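Local coordinates for protein porin B (Pseudomonas putida, PDB 4GEY) that forms a beta-barrel channel in the outer membrane of the bacterium and probably lets glucose and related sugars pass across that membrane, at residues A[79-82]-A[87-90]; A[135-140]-A[146-151]. The protein carries 2 engineered substitutions. All blocks are in the same frame, centred on the assembly; numbering follows the deposited sequence.

Contact 1: A[79-82]-A[87-90]; sequences DLQK and HDAE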
ATOM      1  N   ASP A  79     -16.539  13.714  15.528  1.00 51.24           N
ATOM      2  CA  ASP A  79     -16.409  15.157  15.459  1.00 46.43           C
ATOM      3  C   ASP A  79     -16.334  15.660  16.908  1.00 53.47           C
ATOM      4  O   ASP A  79     -17.366  15.878  17.551  1.00 58.65           O
ATOM      5  CB  ASP A  79     -17.630  15.735  14.734  1.00 41.78           C
ATOM      6  CG  ASP A  79     -17.508  17.222  14.457  1.00 49.20           C
ATOM      7  OD1 ASP A  79     -17.039  17.969  15.340  1.00 53.80           O
ATOM      8  OD2 ASP A  79     -17.892  17.648  13.348  1.00 53.84           O
ATOM      9  N   LEU A  80     -15.119  15.837  17.425  1.00 46.12           N
ATOM     10  CA  LEU A  80     -14.950  16.210  18.830  1.00 47.78           C
ATOM     11  C   LEU A  80     -15.376  17.649  19.145  1.00 47.74           C
ATOM     12  O   LEU A  80     -15.430  18.048  20.316  1.00 44.02           O
ATOM     13  CB  LEU A  80     -13.513  15.981  19.296  1.00 46.70           C
ATOM     14  CG  LEU A  80     -13.014  14.541  19.350  1.00 47.47           C
ATOM     15  CD1 LEU A  80     -11.596  14.518  19.907  1.00 48.25           C
ATOM     16  CD2 LEU A  80     -13.943  13.678  20.170  1.00 36.07           C
ATOM     17  N   GLN A  81     -15.674  18.433  18.114  1.00 48.58           N
ATOM     18  CA  GLN A  81     -16.115  19.797  18.352  1.00 53.09           C
ATOM     19  C   GLN A  81     -17.575  19.797  18.766  1.00 57.62           C
ATOM     20  O   GLN A  81     -17.968  20.551  19.658  1.00 62.46           O
ATOM     21  CB  GLN A  81     -15.924  20.681  17.126  1.00 50.23           C
ATOM     22  CG  GLN A  81     -16.156  22.143  17.440  1.00 54.75           C
ATOM     23  CD  GLN A  81     -16.090  23.033  16.218  1.00 63.95           C
ATOM     24  OE1 GLN A  81     -15.072  23.082  15.514  1.00 61.07           O
ATOM     25  NE2 GLN A  81     -17.184  23.744  15.952  1.00 67.96           N
ATOM     26  N   LYS A  82     -18.376  18.952  18.121  1.00 54.40           N
ATOM     27  CA  LYS A  82     -19.774  18.806  18.488  1.00 50.49           C
ATOM     28  C   LYS A  82     -19.871  18.034  19.790  1.00 49.16           C
ATOM     29  O   LYS A  82     -20.575  18.424  20.706  1.00 56.38           O
ATOM     30  CB  LYS A  82     -20.562  18.116  17.358  1.00 38.67           C
ATOM     31  CG  LYS A  82     -20.567  18.837  15.992  1.00 37.97           C
ATOM     32  CD  LYS A  82     -21.310  17.999  14.935  1.00 56.60           C
ATOM     33  CE  LYS A  82     -21.315  18.606  13.535  1.00 56.10           C
ATOM     34  NZ  LYS A  82     -22.078  17.768  12.552  1.00 57.22           N
ATOM     35  N   HIS A  87     -12.433  22.696  19.450  1.00 55.14           N
ATOM     36  CA  HIS A  87     -12.438  23.339  18.127  1.00 54.78           C
ATOM     37  C   HIS A  87     -11.591  22.593  17.086  1.00 53.69           C
ATOM     38  O   HIS A  87     -10.439  22.241  17.356  1.00 49.61           O
ATOM     39  CB  HIS A  87     -12.043  24.824  18.224  1.00 59.88           C
ATOM     40  CG  HIS A  87     -12.262  25.593  16.950  1.00 65.33           C
ATOM     41  ND1 HIS A  87     -11.228  26.166  16.240  1.00 65.32           N
ATOM     42  CD2 HIS A  87     -13.391  25.864  16.252  1.00 67.40           C
ATOM     43  CE1 HIS A  87     -11.712  26.763  15.162  1.00 66.21           C
ATOM     44  NE2 HIS A  87     -13.023  26.592  15.146  1.00 67.11           N
ATOM     45  N   ASP A  88     -12.167  22.423  15.891  1.00 53.20           N
ATOM     46  CA  ASP A  88     -11.826  21.334  14.963  1.00 54.03           C
ATOM     47  C   ASP A  88     -10.881  20.280  15.505  1.00 51.22           C
ATOM     48  O   ASP A  88      -9.675  20.324  15.292  1.00 52.40           O
ATOM     49  CB  ASP A  88     -11.398  21.791  13.559  1.00 63.22           C
ATOM     50  CG  ASP A  88     -11.059  23.247  13.488  1.00 71.16           C
ATOM     51  OD1 ASP A  88     -10.552  23.791  14.487  1.00 77.32           O
ATOM     52  OD2 ASP A  88     -11.286  23.842  12.415  1.00 70.44           O
ATOM     53  N   ALA A  89     -11.468  19.347  16.237  1.00 52.39           N
ATOM     54  CA  ALA A  89     -10.776  18.168  16.695  1.00 48.65           C
ATOM     55  C   ALA A  89     -11.535  16.971  16.142  1.00 38.90           C
ATOM     56  O   ALA A  89     -12.734  17.059  15.890  1.00 41.84           O
ATOM     57  CB  ALA A  89     -10.741  18.131  18.214  1.00 56.16           C
ATOM     58  N   GLU A  90     -10.828  15.869  15.932  1.00 38.05           N
ATOM     59  CA  GLU A  90     -11.412  14.647  15.394  1.00 42.03           C
ATOM     60  C   GLU A  90     -10.769  13.462  16.081  1.00 44.00           C
ATOM     61  O   GLU A  90      -9.568  13.480  16.345  1.00 49.65           O
ATOM     62  CB  GLU A  90     -11.150  14.519  13.891  1.00 37.91           C
ATOM     63  CG  GLU A  90     -11.528  15.723  13.062  1.00 42.96           C
ATOM     64  CD  GLU A  90     -11.147  15.561  11.606  1.00 51.10           C
ATOM     65  OE1 GLU A  90     -10.905  14.408  11.175  1.00 52.76           O
ATOM     66  OE2 GLU A  90     -11.083  16.587  10.894  1.00 58.20           O
TER
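Gln81 and His87 run side by side and point the same way, with amide and imidazole planes 28° apart. Gln81 has CG anti to the backbone N (chi1 -170°) and stays extended through CD, a shape that carries OE1 across to the start of the second segment. There OE1 accepts from Asp88 N at 3.0 Å, met in the carbonyl plane on a lone pair, and also lies 3.3 Å from His87 CD2, approaching that ring obliquely. Next to this polar pair, Leu80 and Ala89 point at each other and touch CB to CB at 3.7 Å, while Leu80 CD1 reaches on to the backbone of Glu90. Leu80 N donates to Ala89 O over 3.1 Å. Asp79 forms an antiparallel non-hydrogen-bonded pair with Glu90 and is also the N-cap of the short helix: its OD1 accepts from Lys82 N at 3.2 Å and, weakly, from Gln81 N. The contact thus closes the short connection, helix 80-83 included, between strands 66-79 and 89-100. Strand 129-140 flanks it, with Leu80 resting on Ile136 and Ala89 on Gln138.

Contact 2: A[135-140]-A[146-151]; sequences WIKQKY and DVKFGR. With C8E ((hydroxyethyloxy)tri(ethyloxy)octane), chain G; DMU (decyl-beta-D-maltopyranoside), chain M.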
ATOM      1  N   TRP A 135      -6.602   7.598  16.655  1.00 33.74           N
ATOM      2  CA  TRP A 135      -5.931   8.868  16.706  1.00 29.74           C
ATOM      3  C   TRP A 135      -6.836  10.063  16.906  1.00 36.53           C
ATOM      4  O   TRP A 135      -8.001  10.064  16.517  1.00 41.97           O
ATOM      5  CB  TRP A 135      -5.040   9.057  15.479  1.00 35.98           C
ATOM      6  CG  TRP A 135      -5.668   8.866  14.115  1.00 35.18           C
ATOM      7  CD1 TRP A 135      -5.439   7.832  13.249  1.00 41.08           C
ATOM      8  CD2 TRP A 135      -6.564   9.755  13.435  1.00 31.99           C
ATOM      9  NE1 TRP A 135      -6.150   8.014  12.086  1.00 36.39           N
ATOM     10  CE2 TRP A 135      -6.848   9.187  12.175  1.00 32.61           C
ATOM     11  CE3 TRP A 135      -7.168  10.962  13.773  1.00 36.21           C
ATOM     12  CZ2 TRP A 135      -7.703   9.784  11.262  1.00 26.39           C
ATOM     13  CZ3 TRP A 135      -8.018  11.549  12.860  1.00 43.47           C
ATOM     14  CH2 TRP A 135      -8.278  10.959  11.624  1.00 27.05           C
ATOM     15  N   ILE A 136      -6.268  11.082  17.537  1.00 39.64           N
ATOM     16  CA  ILE A 136      -6.942  12.348  17.743  1.00 42.06           C
ATOM     17  C   ILE A 136      -6.212  13.376  16.890  1.00 37.44           C
ATOM     18  O   ILE A 136      -5.006  13.265  16.663  1.00 33.43           O
ATOM     19  CB  ILE A 136      -6.936  12.732  19.235  1.00 44.41           C
ATOM     20  CG1 ILE A 136      -7.654  14.057  19.474  1.00 46.64           C
ATOM     21  CG2 ILE A 136      -5.519  12.784  19.776  1.00 43.75           C
ATOM     22  CD1 ILE A 136      -7.700  14.444  20.939  1.00 47.91           C
ATOM     23  N   LYS A 137      -6.948  14.353  16.383  1.00 38.48           N
ATOM     24  CA  LYS A 137      -6.367  15.345  15.489  1.00 41.56           C
ATOM     25  C   LYS A 137      -6.954  16.731  15.734  1.00 39.39           C
ATOM     26  O   LYS A 137      -8.157  16.863  15.894  1.00 36.86           O
ATOM     27  CB  LYS A 137      -6.609  14.930  14.039  1.00 45.51           C
ATOM     28  CG  LYS A 137      -6.192  15.970  13.020  1.00 50.01           C
ATOM     29  CD  LYS A 137      -6.114  15.362  11.638  1.00 46.84           C
ATOM     30  CE  LYS A 137      -7.401  15.520  10.893  1.00 48.04           C
ATOM     31  NZ  LYS A 137      -7.412  14.545   9.778  1.00 50.23           N
ATOM     32  N   GLN A 138      -6.116  17.764  15.770  1.00 38.21           N
ATOM     33  CA  GLN A 138      -6.634  19.123  15.904  1.00 39.10           C
ATOM     34  C   GLN A 138      -5.973  20.106  14.929  1.00 43.26           C
ATOM     35  O   GLN A 138      -4.770  20.040  14.675  1.00 49.27           O
ATOM     36  CB  GLN A 138      -6.518  19.611  17.357  1.00 42.29           C
ATOM     37  CG  GLN A 138      -7.309  20.890  17.653  1.00 46.20           C
ATOM     38  CD  GLN A 138      -7.412  21.208  19.147  1.00 50.06           C
ATOM     39  OE1 GLN A 138      -6.407  21.300  19.855  1.00 47.57           O
ATOM     40  NE2 GLN A 138      -8.642  21.373  19.629  1.00 53.97           N
ATOM     41  N   LYS A 139      -6.763  21.015  14.373  1.00 41.26           N
ATOM     42  CA  LYS A 139      -6.206  22.060  13.522  1.00 40.30           C
ATOM     43  C   LYS A 139      -6.161  23.396  14.271  1.00 42.70           C
ATOM     44  O   LYS A 139      -6.886  23.593  15.239  1.00 49.93           O
ATOM     45  CB  LYS A 139      -6.980  22.178  12.206  1.00 34.39           C
ATOM     46  CG  LYS A 139      -7.253  20.837  11.525  1.00 36.17           C
ATOM     47  CD  LYS A 139      -7.554  21.011  10.043  1.00 40.75           C
ATOM     48  CE  LYS A 139      -8.649  20.076   9.561  1.00 38.95           C
ATOM     49  NZ  LYS A 139      -9.906  20.844   9.356  1.00 41.35           N
ATOM     50  N   TYR A 140      -5.284  24.298  13.848  1.00 40.02           N
ATOM     51  CA  TYR A 140      -5.148  25.590  14.515  1.00 39.77           C
ATOM     52  C   TYR A 140      -4.975  26.686  13.474  1.00 40.17           C
ATOM     53  O   TYR A 140      -4.529  26.414  12.358  1.00 44.37           O
ATOM     54  CB  TYR A 140      -3.955  25.581  15.486  1.00 42.08           C
ATOM     55  CG  TYR A 140      -3.957  24.412  16.449  1.00 43.35           C
ATOM     56  CD1 TYR A 140      -4.831  24.378  17.528  1.00 43.65           C
ATOM     57  CD2 TYR A 140      -3.093  23.338  16.272  1.00 39.70           C
ATOM     58  CE1 TYR A 140      -4.850  23.304  18.397  1.00 45.11           C
ATOM     59  CE2 TYR A 140      -3.096  22.263  17.141  1.00 40.72           C
ATOM     60  CZ  TYR A 140      -3.981  22.241  18.201  1.00 46.17           C
ATOM     61  OH  TYR A 140      -3.988  21.159  19.067  1.00 43.81           O
ATOM     62  N   ASP A 146      -1.944  21.516  11.348  1.00 32.67           N
ATOM     63  CA  ASP A 146      -2.718  20.309  11.556  1.00 34.08           C
ATOM     64  C   ASP A 146      -1.902  19.324  12.394  1.00 36.37           C
ATOM     65  O   ASP A 146      -0.924  18.766  11.912  1.00 43.46           O
ATOM     66  CB  ASP A 146      -3.065  19.716  10.184  1.00 40.75           C
ATOM     67  CG  ASP A 146      -4.144  18.650  10.248  1.00 45.92           C
ATOM     68  OD1 ASP A 146      -4.124  17.831  11.189  1.00 48.58           O
ATOM     69  OD2 ASP A 146      -5.005  18.621   9.339  1.00 48.01           O
ATOM     70  N   VAL A 147      -2.296  19.112  13.647  1.00 37.15           N
ATOM     71  CA  VAL A 147      -1.601  18.145  14.500  1.00 36.96           C
ATOM     72  C   VAL A 147      -2.401  16.865  14.721  1.00 38.34           C
ATOM     73  O   VAL A 147      -3.580  16.916  15.061  1.00 42.98           O
ATOM     74  CB  VAL A 147      -1.168  18.756  15.856  1.00 35.76           C
ATOM     75  CG1 VAL A 147      -0.524  17.700  16.742  1.00 33.85           C
ATOM     76  CG2 VAL A 147      -0.187  19.881  15.625  1.00 33.21           C
ATOM     77  N   LYS A 148      -1.739  15.723  14.532  1.00 37.66           N
ATOM     78  CA  LYS A 148      -2.374  14.408  14.580  1.00 38.51           C
ATOM     79  C   LYS A 148      -1.520  13.416  15.363  1.00 38.24           C
ATOM     80  O   LYS A 148      -0.342  13.228  15.059  1.00 42.02           O
ATOM     81  CB  LYS A 148      -2.578  13.891  13.157  1.00 37.56           C
ATOM     82  CG  LYS A 148      -3.217  12.503  13.037  1.00 34.84           C
ATOM     83  CD  LYS A 148      -3.186  12.061  11.573  1.00 36.25           C
ATOM     84  CE  LYS A 148      -3.790  10.693  11.367  1.00 38.11           C
ATOM     85  NZ  LYS A 148      -3.928  10.386   9.921  1.00 34.60           N
ATOM     86  N   PHE A 149      -2.117  12.769  16.361  1.00 31.51           N
ATOM     87  CA  PHE A 149      -1.369  11.887  17.258  1.00 37.78           C
ATOM     88  C   PHE A 149      -2.141  10.604  17.577  1.00 40.59           C
ATOM     89  O   PHE A 149      -3.356  10.634  17.754  1.00 46.62           O
ATOM     90  CB  PHE A 149      -1.021  12.616  18.562  1.00 32.29           C
ATOM     91  CG  PHE A 149      -0.491  11.707  19.637  1.00 46.48           C
ATOM     92  CD1 PHE A 149       0.839  11.293  19.625  1.00 44.05           C
ATOM     93  CD2 PHE A 149      -1.324  11.245  20.655  1.00 40.94           C
ATOM     94  CE1 PHE A 149       1.333  10.439  20.614  1.00 42.02           C
ATOM     95  CE2 PHE A 149      -0.837  10.388  21.650  1.00 38.34           C
ATOM     96  CZ  PHE A 149       0.487   9.984  21.630  1.00 40.30           C
ATOM     97  N   GLY A 150      -1.428   9.485  17.672  1.00 35.79           N
ATOM     98  CA  GLY A 150      -2.045   8.238  18.065  1.00 30.59           C
ATOM     99  C   GLY A 150      -1.456   7.045  17.338  1.00 41.15           C
ATOM    100  O   GLY A 150      -0.234   6.901  17.256  1.00 43.39           O
ATOM    101  N   ARG A 151      -2.318   6.177  16.814  1.00 34.13           N
ATOM    102  CA  ARG A 151      -1.843   5.011  16.082  1.00 35.04           C
ATOM    103  C   ARG A 151      -2.413   4.928  14.670  1.00 35.34           C
ATOM    104  O   ARG A 151      -3.626   4.977  14.483  1.00 42.62           O
ATOM    105  CB  ARG A 151      -2.140   3.715  16.834  1.00 35.70           C
ATOM    106  CG  ARG A 151      -1.310   3.485  18.080  1.00 37.45           C
ATOM    107  CD  ARG A 151      -1.625   2.119  18.699  1.00 32.62           C
ATOM    108  NE  ARG A 151      -0.937   1.027  18.014  1.00 36.04           N
ATOM    109  CZ  ARG A 151       0.266   0.568  18.357  1.00 36.68           C
ATOM    110  NH1 ARG A 151       0.920   1.111  19.378  1.00 39.03           N
ATOM    111  NH2 ARG A 151       0.826  -0.435  17.686  1.00 31.31           N
TER
HETATM  112  C1  C8E G 506      -3.408  16.895  19.333  1.00 54.15           C
HETATM  113  C2  C8E G 506      -4.584  16.684  20.283  1.00 57.62           C
HETATM  114  C3  C8E G 506      -4.999  17.970  20.993  1.00 55.29           C
HETATM  115  C4  C8E G 506      -6.364  17.797  21.664  1.00 58.83           C
HETATM  116  C5  C8E G 506      -6.551  18.702  22.887  1.00 62.20           C
HETATM  117  C6  C8E G 506      -7.796  19.572  22.728  1.00 60.81           C
HETATM  118  C7  C8E G 506      -8.011  20.534  23.889  1.00 59.23           C
HETATM  119  C8  C8E G 506      -9.112  20.050  24.830  1.00 65.66           C
HETATM  120  O9  C8E G 506      -9.498  21.085  25.720  1.00 72.57           O
HETATM  121  C10 C8E G 506     -10.143  22.144  25.043  1.00 67.87           C
HETATM  122  C11 C8E G 506     -10.828  23.079  26.030  1.00 62.43           C
HETATM  123  O12 C8E G 506     -11.607  24.005  25.300  1.00 61.66           O
HETATM  124  C1  DMU M 512      -6.577  28.982  17.548  1.00 59.85           C
HETATM  125  C2  DMU M 512      -7.218  30.039  16.816  1.00 66.03           C
HETATM  126  C3  DMU M 512      -7.221  31.365  17.470  1.00 76.29           C
HETATM  127  C4  DMU M 512      -5.861  31.797  18.076  1.00 69.93           C
HETATM  128  O5  DMU M 512      -5.269  30.568  18.809  1.00 64.44           O
HETATM  129  C6  DMU M 512      -5.256  29.345  18.025  1.00 58.73           C
HETATM  130  O7  DMU M 512      -7.702  32.363  16.535  1.00 84.78           O
HETATM  131  O16 DMU M 512      -4.670  28.287  18.790  1.00 52.64           O
HETATM  132  C18 DMU M 512      -3.278  28.242  19.088  1.00 41.09           C
HETATM  133  C19 DMU M 512      -2.671  26.863  19.473  1.00 46.20           C
HETATM  134  C22 DMU M 512      -1.180  26.563  19.084  1.00 44.51           C
HETATM  135  C25 DMU M 512      -0.836  25.170  18.563  1.00 41.19           C
HETATM  136  C28 DMU M 512       0.375  25.007  17.672  1.00 38.23           C
HETATM  137  C31 DMU M 512       0.710  23.615  17.172  1.00 45.03           C
HETATM  138  C34 DMU M 512       2.147  23.160  17.154  1.00 48.43           C
HETATM  139  O49 DMU M 512      -6.486  27.785  16.679  1.00 56.87           O
HETATM  140  O55 DMU M 512      -8.594  29.674  16.446  1.00 64.32           O
HETATM  141  C57 DMU M 512      -5.959  32.863  18.909  1.00 78.45           C
HETATM  142  O61 DMU M 512      -6.654  32.687  20.100  1.00 84.81           O
HETATM  143  C5  DMU M 512      -9.633  33.459  15.641  1.00 78.51           C
HETATM  144  C7  DMU M 512      -9.167  34.792  15.409  1.00 84.45           C
HETATM  145  C8  DMU M 512      -9.422  35.720  16.529  1.00 91.59           C
HETATM  146  C9  DMU M 512      -9.026  35.173  17.945  1.00 90.87           C
HETATM  147  O1  DMU M 512      -8.890  33.638  17.975  1.00 85.90           O
HETATM  148  C10 DMU M 512      -9.000  32.807  16.793  1.00 83.70           C
HETATM  149  O2  DMU M 512      -8.742  36.931  16.329  1.00 95.04           O
HETATM  150  O3  DMU M 512      -9.485  32.651  14.415  1.00 65.29           O
HETATM  151  O4  DMU M 512      -9.810  35.281  14.197  1.00 83.76           O
HETATM  152  C11 DMU M 512      -9.918  35.491  18.873  1.00 93.55           C
HETATM  153  O6  DMU M 512      -9.700  34.963  20.139  1.00 91.85           O
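Lys148 reaches over the indole face of Trp135, and its side chain can be followed outward from the strand. CB lies 4.1 Å from Lys137 CD, CG passes Ile136 O at the same distance, and the fully extended chain then sets CE over the five-membered ring, 3.5 Å from its centroid and 9° off the normal, a CH-pi contact. NZ makes a cation-pi contact with that ring and salt bridges to Glu156 and Asp157. With CG between the backbone N and carbonyl carbon (chi1 53°), Trp135 turns its indole so that one face meets Lys148 CE and CD1 has Arg151 O near the ring plane. The two strands form an antiparallel beta hairpin of the porin barrel: Ile136 with Phe149 and Gln138 with Val147 are hydrogen-bonded pairs, each bonded in both directions. Gly150 has backbone angles that call for glycine. Asp146 OD1 lies 3.2 Å from Lys137 CD, but its salt bridge is to Arg194 on strand 190-198. On the face bearing Ile136, Gln138 and Val147, detergent chains lie along the wall. Tyr140 OH donates to Gln138 OE1 in the carbonyl plane, on a lone pair, while the maltoside carbon C25 sits over one ring face and Val147 CG2 meets the ring edge at 4.1 Å. Were Tyr140 replaced by alanine, Gln138 OE1 would probably lose this donor and the maltoside tail the ring it lies against.

In the fold
Contacts 1 and 2 follow one another along the chain and meet where strands 89-100 and 129-140 run as neighbours in the barrel wall. Lys137 N bonds to Glu90 O, and Gln138 NE2 to His87 O, tying the turn of contact 1 to the hairpin of contact 2. Contact 1, its centre about 29 Å from that of the chain, is small and partly exposed; a helix cap, one backbone bond and one amide-to-backbone bond hold its turn. Contact 2, its centre about 22 Å from the chain's, buries roughly twice the area and is built on paired strand bonds. Its two faces differ: lysines and an aspartate on one, Ile136, Gln138, Val147 and Phe149 on the other, where detergent lies against the first three.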